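Local coordinates for UDP-N-acetylglucosamine 4,6-dehydratase (Vibrio fischeri, PDB 3PVZ), which binds NAD and probably acts as a lyase that removes water from UDP-N-acetylglucosamine, as a 4,6-dehydratase of the polysaccharide synthase family, at residues D139-N144 and A177-M182; I55-P60 and S82-I87; H19-A24 and R336-G341; A201-S206 and Y233-Q238. All coordinates share one frame; numbering follows the deposited sequence. Where two conformers were deposited one is given.

Interaction 1: residues D139-N144 and A177-M182. With NAD (nicotinamide-adenine-dinucleotide), chain E.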
# COMPACT_ATOMS: atom_id res chain seq x y z
N ASP A 139 -7.95 11.68 5.83
CA ASP A 139 -9.00 11.21 4.91
C ASP A 139 -9.22 9.72 5.09
O ASP A 139 -10.38 9.26 5.21
CB ASP A 139 -8.66 11.49 3.43
CG ASP A 139 -9.01 12.90 3.01
OD1 ASP A 139 -9.85 13.53 3.69
OD2 ASP A 139 -8.44 13.39 1.99
N VAL A 140 -8.10 8.99 5.14
CA VAL A 140 -8.14 7.53 5.33
C VAL A 140 -8.57 7.16 6.75
O VAL A 140 -9.38 6.26 6.93
CB VAL A 140 -6.82 6.86 5.01
CG1 VAL A 140 -6.89 5.36 5.41
CG2 VAL A 140 -6.46 7.01 3.54
N ASN A 141 -8.04 7.85 7.78
CA ASN A 141 -8.31 7.36 9.11
C ASN A 141 -9.62 7.96 9.64
O ASN A 141 -10.31 7.27 10.35
CB ASN A 141 -7.18 7.63 10.13
CG ASN A 141 -5.85 6.94 9.82
OD1 ASN A 141 -5.73 6.03 8.98
ND2 ASN A 141 -4.82 7.40 10.53
N VAL A 142 -9.97 9.20 9.31
CA VAL A 142 -11.22 9.81 9.85
C VAL A 142 -12.41 9.70 8.86
O VAL A 142 -13.38 8.96 9.11
CB VAL A 142 -10.99 11.27 10.27
CG1 VAL A 142 -12.24 11.87 10.95
CG2 VAL A 142 -9.76 11.37 11.21
N PHE A 143 -12.29 10.37 7.72
CA PHE A 143 -13.41 10.53 6.80
C PHE A 143 -13.88 9.28 6.08
O PHE A 143 -15.07 9.09 5.93
CB PHE A 143 -13.17 11.70 5.86
CG PHE A 143 -13.15 13.03 6.58
CD1 PHE A 143 -14.30 13.50 7.22
CD2 PHE A 143 -12.00 13.77 6.68
CE1 PHE A 143 -14.27 14.67 7.92
CE2 PHE A 143 -11.97 14.96 7.36
CZ PHE A 143 -13.08 15.41 7.98
N ASN A 144 -12.97 8.41 5.68
CA ASN A 144 -13.33 7.14 5.08
C ASN A 144 -14.06 6.28 6.09
O ASN A 144 -14.97 5.49 5.75
CB ASN A 144 -12.10 6.37 4.61
CG ASN A 144 -11.50 6.93 3.31
OD1 ASN A 144 -11.97 7.92 2.75
ND2 ASN A 144 -10.43 6.29 2.84
N ALA A 177 -3.46 11.35 17.34
CA ALA A 177 -4.52 12.37 17.34
C ALA A 177 -5.58 12.03 16.27
O ALA A 177 -6.80 12.17 16.51
CB ALA A 177 -3.96 13.73 17.13
N SER A 178 -5.15 11.53 15.11
CA SER A 178 -6.10 11.23 14.03
C SER A 178 -7.01 10.11 14.47
O SER A 178 -8.21 10.22 14.28
CB SER A 178 -5.45 10.96 12.66
OG SER A 178 -4.93 9.66 12.60
N LYS A 179 -6.44 9.06 15.07
CA LYS A 179 -7.25 7.95 15.61
C LYS A 179 -8.14 8.46 16.77
O LYS A 179 -9.25 7.97 16.98
CB LYS A 179 -6.39 6.76 16.07
CG LYS A 179 -5.41 6.14 15.03
CD LYS A 179 -6.09 5.13 14.10
CE LYS A 179 -5.06 4.26 13.31
NZ LYS A 179 -4.50 3.15 14.13
N ARG A 180 -7.67 9.44 17.54
CA ARG A 180 -8.48 9.98 18.62
C ARG A 180 -9.65 10.80 18.07
O ARG A 180 -10.74 10.77 18.63
CB ARG A 180 -7.64 10.85 19.56
CG ARG A 180 -8.44 11.51 20.66
CD ARG A 180 -9.08 10.49 21.62
NE ARG A 180 -9.95 11.22 22.53
CZ ARG A 180 -11.28 11.29 22.44
NH1 ARG A 180 -11.95 10.61 21.51
NH2 ARG A 180 -11.94 12.02 23.34
N ILE A 181 -9.41 11.53 16.99
CA ILE A 181 -10.48 12.29 16.36
C ILE A 181 -11.47 11.31 15.72
O ILE A 181 -12.68 11.48 15.83
CB ILE A 181 -9.95 13.33 15.33
CG1 ILE A 181 -9.16 14.42 16.05
CG2 ILE A 181 -11.09 13.94 14.52
CD1 ILE A 181 -8.07 15.04 15.21
N MSE A 182 -10.95 10.26 15.11
CA MSE A 182 -11.81 9.23 14.54
C MSE A 182 -12.83 8.66 15.54
O MSE A 182 -13.99 8.48 15.21
CB MSE A 182 -10.98 8.07 14.03
CG MSE A 182 -11.83 6.97 13.38
SE MSE A 182 -11.09 5.23 13.78
CE MSE A 182 -9.69 5.33 12.62
PA NAD E . -1.29 -2.31 7.33
O1A NAD E . -0.45 -1.22 6.75
O2A NAD E . -0.64 -3.64 7.10
O5B NAD E . -2.62 -2.53 6.48
C5B NAD E . -3.44 -1.36 6.28
C4B NAD E . -4.23 -1.72 5.02
O4B NAD E . -5.14 -0.70 4.65
C3B NAD E . -3.25 -1.92 3.82
O3B NAD E . -3.47 -3.17 3.19
C2B NAD E . -3.59 -0.73 2.90
O2B NAD E . -3.30 -0.94 1.52
C1B NAD E . -5.09 -0.60 3.25
N9A NAD E . -5.60 0.71 2.88
C8A NAD E . -5.11 1.91 3.25
N7A NAD E . -5.77 2.87 2.70
C5A NAD E . -6.79 2.30 2.00
C6A NAD E . -7.82 2.80 1.20
N6A NAD E . -7.95 4.16 1.11
N1A NAD E . -8.66 1.96 0.60
C2A NAD E . -8.52 0.65 0.72
N3A NAD E . -7.55 0.14 1.44
C4A NAD E . -6.69 0.92 2.09
O3 NAD E . -1.59 -1.98 8.87
PN NAD E . -1.93 -3.20 9.90
O1N NAD E . -0.67 -3.62 10.63
O2N NAD E . -2.69 -4.36 9.41
O5D NAD E . -2.72 -2.33 11.06
C5D NAD E . -4.07 -2.08 10.70
C4D NAD E . -4.73 -1.24 11.79
O4D NAD E . -4.36 -1.74 13.11
C3D NAD E . -4.20 0.21 11.73
O3D NAD E . -5.15 1.18 12.23
C2D NAD E . -3.04 0.19 12.76
O2D NAD E . -2.75 1.49 13.29
C1D NAD E . -3.63 -0.72 13.84
N1N NAD E . -2.59 -1.29 14.72
C2N NAD E . -1.66 -2.07 14.17
C3N NAD E . -0.67 -2.64 14.95
C7N NAD E . 0.38 -3.48 14.36
O7N NAD E . 1.26 -3.88 15.13
N7N NAD E . 0.44 -3.79 13.05
C4N NAD E . -0.66 -2.40 16.34
C5N NAD E . -1.65 -1.60 16.87
C6N NAD E . -2.62 -1.04 16.03

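Interaction 2: residues I55-P60 and S82-I87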
# COMPACT_ATOMS: atom_id res chain seq x y z
N ILE A 55 -12.24 -15.53 9.21
CA ILE A 55 -13.61 -15.61 8.73
C ILE A 55 -13.70 -16.76 7.71
O ILE A 55 -14.55 -17.66 7.81
CB ILE A 55 -14.09 -14.24 8.11
CG1 ILE A 55 -14.04 -13.14 9.15
CG2 ILE A 55 -15.48 -14.40 7.44
CD1 ILE A 55 -14.48 -11.68 8.64
N PHE A 56 -12.81 -16.73 6.73
CA PHE A 56 -12.86 -17.69 5.64
C PHE A 56 -12.89 -19.16 6.11
O PHE A 56 -13.62 -19.97 5.56
CB PHE A 56 -11.67 -17.46 4.71
CG PHE A 56 -11.78 -18.21 3.42
CD1 PHE A 56 -11.40 -19.52 3.36
CD2 PHE A 56 -12.31 -17.62 2.30
CE1 PHE A 56 -11.53 -20.23 2.19
CE2 PHE A 56 -12.42 -18.34 1.09
CZ PHE A 56 -12.02 -19.66 1.06
N LYS A 57 -12.07 -19.50 7.10
CA LYS A 57 -11.93 -20.89 7.55
C LYS A 57 -13.19 -21.37 8.28
O LYS A 57 -13.35 -22.57 8.51
CB LYS A 57 -10.69 -21.02 8.47
CG LYS A 57 -10.76 -20.31 9.80
CD LYS A 57 -9.63 -20.72 10.79
CE LYS A 57 -8.38 -19.88 10.64
NZ LYS A 57 -7.37 -20.07 11.81
N ARG A 58 -14.06 -20.43 8.67
CA ARG A 58 -15.34 -20.77 9.31
C ARG A 58 -16.53 -20.70 8.34
O ARG A 58 -17.71 -20.59 8.77
CB ARG A 58 -15.56 -19.83 10.48
CG ARG A 58 -14.56 -20.16 11.64
CD ARG A 58 -14.74 -19.29 12.79
NE ARG A 58 -13.86 -19.68 13.89
CZ ARG A 58 -12.60 -19.23 14.09
NH1 ARG A 58 -12.03 -18.34 13.26
NH2 ARG A 58 -11.90 -19.67 15.12
N ASN A 59 -16.20 -20.72 7.05
CA ASN A 59 -17.12 -20.97 5.94
C ASN A 59 -18.29 -19.98 5.85
O ASN A 59 -19.42 -20.38 6.01
CB ASN A 59 -17.64 -22.40 6.05
CG ASN A 59 -18.52 -22.78 4.91
OD1 ASN A 59 -18.27 -22.41 3.76
ND2 ASN A 59 -19.64 -23.45 5.23
N PRO A 60 -18.00 -18.71 5.61
CA PRO A 60 -18.95 -17.62 5.63
C PRO A 60 -19.89 -17.60 4.41
O PRO A 60 -19.49 -18.02 3.31
CB PRO A 60 -18.08 -16.40 5.52
CG PRO A 60 -16.92 -16.84 4.70
CD PRO A 60 -16.66 -18.26 5.15
N SER A 82 -4.11 -22.20 -0.46
CA SER A 82 -3.31 -23.32 0.00
C SER A 82 -3.61 -23.73 1.45
O SER A 82 -3.54 -24.89 1.79
CB SER A 82 -1.81 -23.07 -0.22
OG SER A 82 -1.39 -21.83 0.29
N SER A 83 -3.99 -22.78 2.28
CA SER A 83 -4.40 -23.10 3.64
C SER A 83 -5.77 -23.77 3.71
O SER A 83 -5.92 -24.74 4.44
CB SER A 83 -4.42 -21.86 4.52
OG SER A 83 -3.12 -21.34 4.66
N PHE A 84 -6.77 -23.24 3.00
CA PHE A 84 -8.16 -23.62 3.25
C PHE A 84 -8.89 -24.13 2.05
O PHE A 84 -9.87 -24.85 2.19
CB PHE A 84 -8.93 -22.44 3.83
CG PHE A 84 -8.22 -21.75 4.97
CD1 PHE A 84 -7.72 -22.47 6.04
CD2 PHE A 84 -8.11 -20.35 4.99
CE1 PHE A 84 -7.08 -21.83 7.10
CE2 PHE A 84 -7.46 -19.68 6.05
CZ PHE A 84 -6.95 -20.40 7.09
N GLY A 85 -8.45 -23.76 0.87
CA GLY A 85 -9.13 -24.21 -0.34
C GLY A 85 -10.28 -23.25 -0.70
O GLY A 85 -10.08 -22.05 -0.79
N TYR A 86 -11.46 -23.81 -0.93
CA TYR A 86 -12.60 -23.09 -1.50
C TYR A 86 -13.82 -23.31 -0.65
O TYR A 86 -13.89 -24.27 0.10
CB TYR A 86 -12.89 -23.55 -2.93
CG TYR A 86 -11.68 -23.44 -3.85
CD1 TYR A 86 -11.51 -22.32 -4.65
CD2 TYR A 86 -10.70 -24.42 -3.88
CE1 TYR A 86 -10.40 -22.19 -5.48
CE2 TYR A 86 -9.58 -24.31 -4.72
CZ TYR A 86 -9.45 -23.19 -5.52
OH TYR A 86 -8.36 -23.03 -6.34
N ILE A 87 -14.75 -22.35 -0.74
CA ILE A 87 -16.02 -22.40 -0.08
C ILE A 87 -17.14 -22.19 -1.09
O ILE A 87 -16.89 -21.76 -2.20
CB ILE A 87 -16.15 -21.29 1.02
CG1 ILE A 87 -16.01 -19.88 0.39
CG2 ILE A 87 -15.16 -21.55 2.15
CD1 ILE A 87 -16.04 -18.76 1.39

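Interaction 3: residues H19-A24 and R336-G341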
# COMPACT_ATOMS: atom_id res chain seq x y z
N HIS A 19 -6.55 -19.36 23.09
CA HIS A 19 -6.96 -20.74 22.93
C HIS A 19 -8.23 -21.10 23.74
O HIS A 19 -9.13 -21.78 23.24
CB HIS A 19 -5.78 -21.67 23.28
CG HIS A 19 -6.05 -23.10 22.99
ND1 HIS A 19 -6.44 -23.99 23.96
CD2 HIS A 19 -6.06 -23.79 21.82
CE1 HIS A 19 -6.64 -25.18 23.42
NE2 HIS A 19 -6.42 -25.08 22.12
N GLN A 20 -8.32 -20.59 24.95
CA GLN A 20 -9.50 -20.88 25.79
C GLN A 20 -10.79 -20.17 25.32
O GLN A 20 -11.86 -20.80 25.22
CB GLN A 20 -9.20 -20.52 27.25
CG GLN A 20 -8.07 -21.36 27.91
CD GLN A 20 -6.63 -20.98 27.42
OE1 GLN A 20 -6.41 -19.95 26.75
NE2 GLN A 20 -5.66 -21.85 27.75
N ASP A 21 -10.71 -18.88 25.02
CA ASP A 21 -11.86 -18.12 24.55
C ASP A 21 -12.31 -18.53 23.17
O ASP A 21 -13.49 -18.64 22.92
CB ASP A 21 -11.56 -16.64 24.57
CG ASP A 21 -11.35 -16.11 26.01
OD1 ASP A 21 -11.98 -16.60 26.98
OD2 ASP A 21 -10.56 -15.19 26.20
N ILE A 22 -11.37 -18.79 22.28
CA ILE A 22 -11.71 -19.26 20.96
C ILE A 22 -12.39 -20.65 21.03
O ILE A 22 -13.46 -20.84 20.42
CB ILE A 22 -10.47 -19.33 20.02
CG1 ILE A 22 -10.03 -17.92 19.66
CG2 ILE A 22 -10.79 -20.16 18.73
CD1 ILE A 22 -11.06 -17.12 18.75
N ASN A 23 -11.76 -21.60 21.73
CA ASN A 23 -12.32 -22.94 21.86
C ASN A 23 -13.67 -22.93 22.50
O ASN A 23 -14.57 -23.59 22.03
CB ASN A 23 -11.42 -23.86 22.63
CG ASN A 23 -10.38 -24.49 21.77
OD1 ASN A 23 -10.49 -24.46 20.55
ND2 ASN A 23 -9.36 -25.09 22.39
N ALA A 24 -13.84 -22.14 23.55
CA ALA A 24 -15.12 -22.02 24.23
C ALA A 24 -16.25 -21.44 23.35
O ALA A 24 -17.41 -21.70 23.59
CB ALA A 24 -14.95 -21.16 25.50
N ARG A 336 -16.09 -11.48 31.55
CA ARG A 336 -16.74 -12.17 30.42
C ARG A 336 -15.85 -13.20 29.72
O ARG A 336 -16.30 -14.26 29.34
CB ARG A 336 -17.25 -11.15 29.42
CG ARG A 336 -17.92 -11.77 28.24
CD ARG A 336 -18.71 -10.77 27.44
NE ARG A 336 -19.44 -11.44 26.38
CZ ARG A 336 -19.90 -10.87 25.27
NH1 ARG A 336 -19.71 -9.59 25.00
NH2 ARG A 336 -20.55 -11.61 24.43
N PHE A 337 -14.59 -12.87 29.53
CA PHE A 337 -13.68 -13.78 28.86
C PHE A 337 -12.47 -14.05 29.75
O PHE A 337 -12.09 -13.21 30.57
CB PHE A 337 -13.23 -13.22 27.51
CG PHE A 337 -14.34 -13.05 26.52
CD1 PHE A 337 -14.95 -14.16 25.95
CD2 PHE A 337 -14.77 -11.77 26.14
CE1 PHE A 337 -15.98 -14.00 25.06
CE2 PHE A 337 -15.78 -11.61 25.21
CZ PHE A 337 -16.39 -12.72 24.67
N ASP A 338 -11.85 -15.20 29.54
CA ASP A 338 -10.64 -15.59 30.25
C ASP A 338 -9.41 -14.84 29.77
O ASP A 338 -8.63 -14.36 30.59
CB ASP A 338 -10.42 -17.11 30.15
CG ASP A 338 -11.37 -17.90 31.08
OD1 ASP A 338 -12.13 -17.28 31.88
OD2 ASP A 338 -11.37 -19.15 31.01
N ASN A 339 -9.25 -14.74 28.44
CA ASN A 339 -8.03 -14.20 27.80
C ASN A 339 -8.19 -12.76 27.27
O ASN A 339 -7.20 -12.10 26.99
CB ASN A 339 -7.61 -15.08 26.61
CG ASN A 339 -7.70 -16.61 26.92
OD1 ASN A 339 -8.36 -17.38 26.18
ND2 ASN A 339 -7.00 -17.04 27.99
N LEU A 340 -9.43 -12.29 27.15
CA LEU A 340 -9.76 -11.03 26.52
C LEU A 340 -10.38 -10.08 27.50
O LEU A 340 -11.31 -10.42 28.22
CB LEU A 340 -10.78 -11.23 25.39
CG LEU A 340 -10.38 -12.09 24.22
CD1 LEU A 340 -11.58 -12.27 23.32
CD2 LEU A 340 -9.22 -11.49 23.41
N GLY A 341 -9.89 -8.85 27.49
CA GLY A 341 -10.46 -7.81 28.33
C GLY A 341 -11.32 -6.88 27.48
O GLY A 341 -11.05 -6.68 26.29

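Interaction 4: residues A201-S206 and Y233-Q238. With NAD (nicotinamide-adenine-dinucleotide), chain E; SCN (thiocyanate ion), chain G.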
# COMPACT_ATOMS: atom_id res chain seq x y z
N ALA A 201 -1.49 -5.00 20.92
CA ALA A 201 -0.04 -5.01 21.09
C ALA A 201 0.64 -4.93 19.73
O ALA A 201 -0.02 -4.92 18.70
CB ALA A 201 0.36 -6.32 21.78
N ASN A 202 1.96 -4.94 19.69
CA ASN A 202 2.63 -5.06 18.40
C ASN A 202 2.37 -6.38 17.73
O ASN A 202 2.64 -7.43 18.30
CB ASN A 202 4.13 -4.90 18.60
CG ASN A 202 4.53 -3.49 18.87
OD1 ASN A 202 3.92 -2.82 19.68
ND2 ASN A 202 5.59 -3.05 18.23
N VAL A 203 1.89 -6.35 16.48
CA VAL A 203 1.61 -7.58 15.77
C VAL A 203 2.86 -8.10 15.01
O VAL A 203 3.29 -7.51 14.03
CB VAL A 203 0.41 -7.42 14.82
CG1 VAL A 203 0.12 -8.75 14.12
CG2 VAL A 203 -0.85 -6.94 15.59
N ALA A 204 3.45 -9.20 15.49
CA ALA A 204 4.81 -9.58 15.02
C ALA A 204 4.85 -9.70 13.52
O ALA A 204 4.03 -10.37 12.93
CB ALA A 204 5.29 -10.87 15.67
N PHE A 205 5.79 -9.02 12.91
CA PHE A 205 6.06 -9.11 11.49
C PHE A 205 5.02 -8.44 10.62
O PHE A 205 5.09 -8.53 9.40
CB PHE A 205 6.39 -10.55 11.04
CG PHE A 205 7.65 -11.08 11.66
CD1 PHE A 205 7.61 -11.77 12.88
CD2 PHE A 205 8.89 -10.79 11.11
CE1 PHE A 205 8.80 -12.22 13.50
CE2 PHE A 205 10.06 -11.21 11.71
CZ PHE A 205 10.02 -11.94 12.92
N SER A 206 4.10 -7.69 11.23
CA SER A 206 3.15 -6.94 10.43
C SER A 206 3.93 -6.07 9.42
O SER A 206 5.07 -5.63 9.67
CB SER A 206 2.20 -6.13 11.31
OG SER A 206 2.86 -5.10 11.98
N TYR A 233 5.29 -5.69 24.03
CA TYR A 233 4.51 -6.91 23.91
C TYR A 233 4.17 -7.23 22.48
O TYR A 233 3.71 -6.36 21.72
CB TYR A 233 3.20 -6.78 24.66
CG TYR A 233 3.34 -6.57 26.14
CD1 TYR A 233 3.92 -7.55 26.95
CD2 TYR A 233 2.84 -5.43 26.74
CE1 TYR A 233 4.02 -7.37 28.35
CE2 TYR A 233 2.95 -5.22 28.12
CZ TYR A 233 3.54 -6.19 28.91
OH TYR A 233 3.63 -5.97 30.23
N PHE A 234 4.35 -8.50 22.12
CA PHE A 234 4.12 -8.96 20.79
C PHE A 234 3.07 -10.06 20.72
O PHE A 234 3.03 -10.96 21.55
CB PHE A 234 5.42 -9.49 20.22
CG PHE A 234 6.43 -8.43 19.97
CD1 PHE A 234 6.53 -7.82 18.73
CD2 PHE A 234 7.30 -8.04 20.99
CE1 PHE A 234 7.46 -6.84 18.51
CE2 PHE A 234 8.22 -7.06 20.77
CZ PHE A 234 8.32 -6.46 19.54
N VAL A 235 2.26 -10.01 19.68
CA VAL A 235 1.32 -11.08 19.35
C VAL A 235 1.58 -11.53 17.94
O VAL A 235 2.26 -10.85 17.19
CB VAL A 235 -0.13 -10.64 19.45
CG1 VAL A 235 -0.49 -10.33 20.88
CG2 VAL A 235 -0.39 -9.40 18.56
N THR A 236 1.06 -12.71 17.62
CA THR A 236 1.05 -13.22 16.26
C THR A 236 -0.08 -12.62 15.38
O THR A 236 -1.15 -12.20 15.87
CB THR A 236 0.89 -14.77 16.23
OG1 THR A 236 -0.42 -15.11 16.69
CG2 THR A 236 1.94 -15.45 17.15
N PRO A 237 0.16 -12.62 14.07
CA PRO A 237 -0.90 -12.28 13.15
C PRO A 237 -2.21 -13.02 13.47
O PRO A 237 -3.23 -12.36 13.57
CB PRO A 237 -0.33 -12.72 11.79
CG PRO A 237 1.14 -12.51 11.95
CD PRO A 237 1.41 -12.97 13.36
N GLN A 238 -2.18 -14.34 13.66
CA GLN A 238 -3.44 -15.05 13.91
C GLN A 238 -4.14 -14.55 15.13
O GLN A 238 -5.36 -14.50 15.19
CB GLN A 238 -3.22 -16.54 14.06
CG GLN A 238 -4.51 -17.33 14.33
CD GLN A 238 -4.31 -18.82 14.09
OE1 GLN A 238 -3.55 -19.21 13.22
NE2 GLN A 238 -5.01 -19.66 14.87
PA NAD E . -1.29 -2.31 7.33
O1A NAD E . -0.45 -1.22 6.75
O2A NAD E . -0.64 -3.64 7.10
O5B NAD E . -2.62 -2.53 6.48
C5B NAD E . -3.44 -1.36 6.28
C4B NAD E . -4.23 -1.72 5.02
O4B NAD E . -5.14 -0.70 4.65
C3B NAD E . -3.25 -1.92 3.82
O3B NAD E . -3.47 -3.17 3.19
C2B NAD E . -3.59 -0.73 2.90
O2B NAD E . -3.30 -0.94 1.52
C1B NAD E . -5.09 -0.60 3.25
N9A NAD E . -5.60 0.71 2.88
C8A NAD E . -5.11 1.91 3.25
N7A NAD E . -5.77 2.87 2.70
C5A NAD E . -6.79 2.30 2.00
C6A NAD E . -7.82 2.80 1.20
N6A NAD E . -7.95 4.16 1.11
N1A NAD E . -8.66 1.96 0.60
C2A NAD E . -8.52 0.65 0.72
N3A NAD E . -7.55 0.14 1.44
C4A NAD E . -6.69 0.92 2.09
O3 NAD E . -1.59 -1.98 8.87
PN NAD E . -1.93 -3.20 9.90
O1N NAD E . -0.67 -3.62 10.63
O2N NAD E . -2.69 -4.36 9.41
O5D NAD E . -2.72 -2.33 11.06
C5D NAD E . -4.07 -2.08 10.70
C4D NAD E . -4.73 -1.24 11.79
O4D NAD E . -4.36 -1.74 13.11
C3D NAD E . -4.20 0.21 11.73
O3D NAD E . -5.15 1.18 12.23
C2D NAD E . -3.04 0.19 12.76
O2D NAD E . -2.75 1.49 13.29
C1D NAD E . -3.63 -0.72 13.84
N1N NAD E . -2.59 -1.29 14.72
C2N NAD E . -1.66 -2.07 14.17
C3N NAD E . -0.67 -2.64 14.95
C7N NAD E . 0.38 -3.48 14.36
O7N NAD E . 1.26 -3.88 15.13
N7N NAD E . 0.44 -3.79 13.05
C4N NAD E . -0.66 -2.40 16.34
C5N NAD E . -1.65 -1.60 16.87
C6N NAD E . -2.62 -1.04 16.03
S SCN G . -4.23 -9.89 19.57
C SCN G . -3.40 -8.43 20.12
N SCN G . -2.86 -7.43 20.49

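Interaction 1: residues D139-N144 and A177-M182
Ser178 OG is gripped from two directions: Asn141 ND2 donates to it across the contact, and Met175 O, one turn back on its own helix, bonds to it as well. The amide bond is 3.1 Å from Asn141 ND2 to Ser178 OG, nearly straight at 171°, and Ser178 OG lies in the plane of the carboxamide. The other end of that carboxamide is held too, since Asn141 OD1 accepts from Leu122 N in the neighbouring loop, which fixes the flip of the amide. Asn141 O is bonded by Thr145 OG1, and the side chain of selenomethionine Met182 packs against the same carbonyl, its CG, anti to the backbone N (chi1 -178°), lying 3.4 Å from Asn141 O. On the flank away from the cofactor the touch is lighter: Val142 CG2 makes a methyl-carbonyl contact with Ser178 O at 3.6 Å, and Val142 CG1 an apolar one with Ile181 CG2 at 4.3 Å. The two helices run nearly parallel, their segment axes 9° apart and 8.6 Å at closest approach. Lys179 carries the contact to the cofactor, its NZ bonding NAD O2D at 2.6 Å and NAD O3D at 2.8 Å, so that one ammonium spans both hydroxyls of the nicotinamide ribose. This lysine probably corresponds to that of the YxxxK motif of short-chain dehydrogenases, with Met175 in the tyrosine position, as in some related inverting 4,6-dehydratases of the Rossmann fold.

Interaction 2: residues I55-P60 and S82-I87
The ring of Phe84 is sandwiched between two aliphatic carbons: Lys57 CB stands over the centre of one face, 3.9 Å from the ring centroid in a CH-pi contact, and Ser83 CB lies over the centre of the opposite face. The ring of Phe56 has Ile87 CG2 over one face, 4.2 Å from its centroid and 27° off the normal, and Tyr86 CA at its edge. Between the two aromatic rings the approach is oblique, Phe56 CD1 meeting Phe84 CD2 at 3.8 Å as the side chains slide past each other in opposite directions. Phe56 CG is anti to the backbone N (chi1 -169°), which puts it on the side of the 82-87 segment; at the far end of the ring, Phe56 CZ lies 3.6 Å from Gly85 O. These residues join the ends of two successive helices of the Rossmann fold, 46-56 and 70-83, where the chain turns back toward strands 62-66 and 90-94. Phe91, on the second of these strands, meets the Phe56 ring edge-to-face. Farther along, Ile87 CD1 wedges against both Phe56 CE2, at 3.7 Å, and Pro60 CD, at 3.8 Å, its side chain crossing the proline at about a right angle. Asn59, which is exposed, has OD1 3.6 Å from Ile87 CG2. Lys57 gives Phe84 its aliphatic part, with CE as well as CB against the ring, while its ammonium leads away to a salt bridge with Glu54.

Interaction 3: residues H19-A24 and R336-G341
Asp21 and Asn339 both hold CG anti to the carbonyl carbon (chi1 -65° and -43°), and their side chains slide past each other in opposite directions, each ending at the other's backbone. The carboxylate of Asp21 straddles two consecutive amides. Asp338 N donates to Asp21 OD1 at 2.9 Å, meeting the syn lone pair of that oxygen, and Asn339 N donates to Asp21 OD2 at 2.6 Å, again on the syn side but 22° out of the carboxylate plane. In return Asn339 OD1 accepts from Asp21 N at 3.0 Å, nearly along the C=O axis, and so supplies an acceptor to an amide in the first turn of helix 19-34. The two acceptors Asp21 OD2 and Asn339 OD1 are thereby brought within 3.1 Å of each other. Asn339 ND2 adds a weak bond to Gln20 OE1 at 3.2 Å, the two side chains crossing at about a right angle. Phe337 packs beside this network, its CB 3.6 Å from Asp21 OD2 and its ring edge facing Asp21 OD1. The contact ties the helix ahead of the Rossmann core to the loop entering strand 340-344, next to Lys260, which bonds the carbonyls of Phe337 and Asp338. Two N-H donors, and its place in the first turn of helix 19-34, would probably stabilise the charge of the buried Asp21, partly offset by the like charge of Asp338.

Interaction 4: residues A201-S206 and Y233-Q238
Ala204 and Val235 form the tight end of this short parallel pairing: Ala204 N bonds Val235 O at 2.7 Å, almost straight at 174°. One step back Val235 N meets Asn202 O at 3.0 Å, and the same carbonyl receives a CA-H...O contact from Phe234 CA. The valine pair also packs here, Val203 CG2 lying 3.9 Å from Val235 CG2, while Val203 CG1 leans on Pro237 CA at 3.8 Å. Toward Ala201 the pairing slackens. The bond from Asn202 N to Tyr233 O is weak and bent to 132°, and Tyr233 contributes its CB to Ala201 CB while its partly exposed ring leads off toward Leu261 and Leu267. Ala201 N turns instead to a thiocyanate ion, probably from the crystallisation liquor, which also lies against the methyls of Val235. The outer edge of strand 202-203 serves the cofactor: Val203 N donates to NAD O7N at 2.9 Å, and NAD N7N donates to Ser206 OG at 3.0 Å. Both ends of the nicotinamide carboxamide are thus held, which fixes its rotation, and the type II turn from Val203 to Ser206 brings the serine into place. Thr236, at the N-cap, starts helix 237-250, while strand 231-235 lies between 202-203 and 268-269 in a small mixed sheet. Helix 210-219 touches Phe234 and Ala204, helix 7-10 reaches Ala204 and Pro237, and Ile47 of helix 46-56 packs on Val203.

Interaction 3 joins the first long helix to the loop that enters strand 340-344 of the large sheet, so interactions 2, 1 and 4, in that chain order, all fall between its two segments. Interactions 1 and 4 hold the same NAD: their centres are 23 Å apart, and helix 174-189 supplies the ribose grip while strand 202-203 supplies the nicotinamide grip. Interaction 2 lies on the opposite side of the chain's centre from interaction 1, about 32 Å between centres. It alone touches both interaction 3, through Arg58 on Ile22, and interaction 4, through Lys57 beside Gln238. Interaction 1 is linked to interaction 4 through NAD without touching it, their nearest atoms being about 10 Å apart.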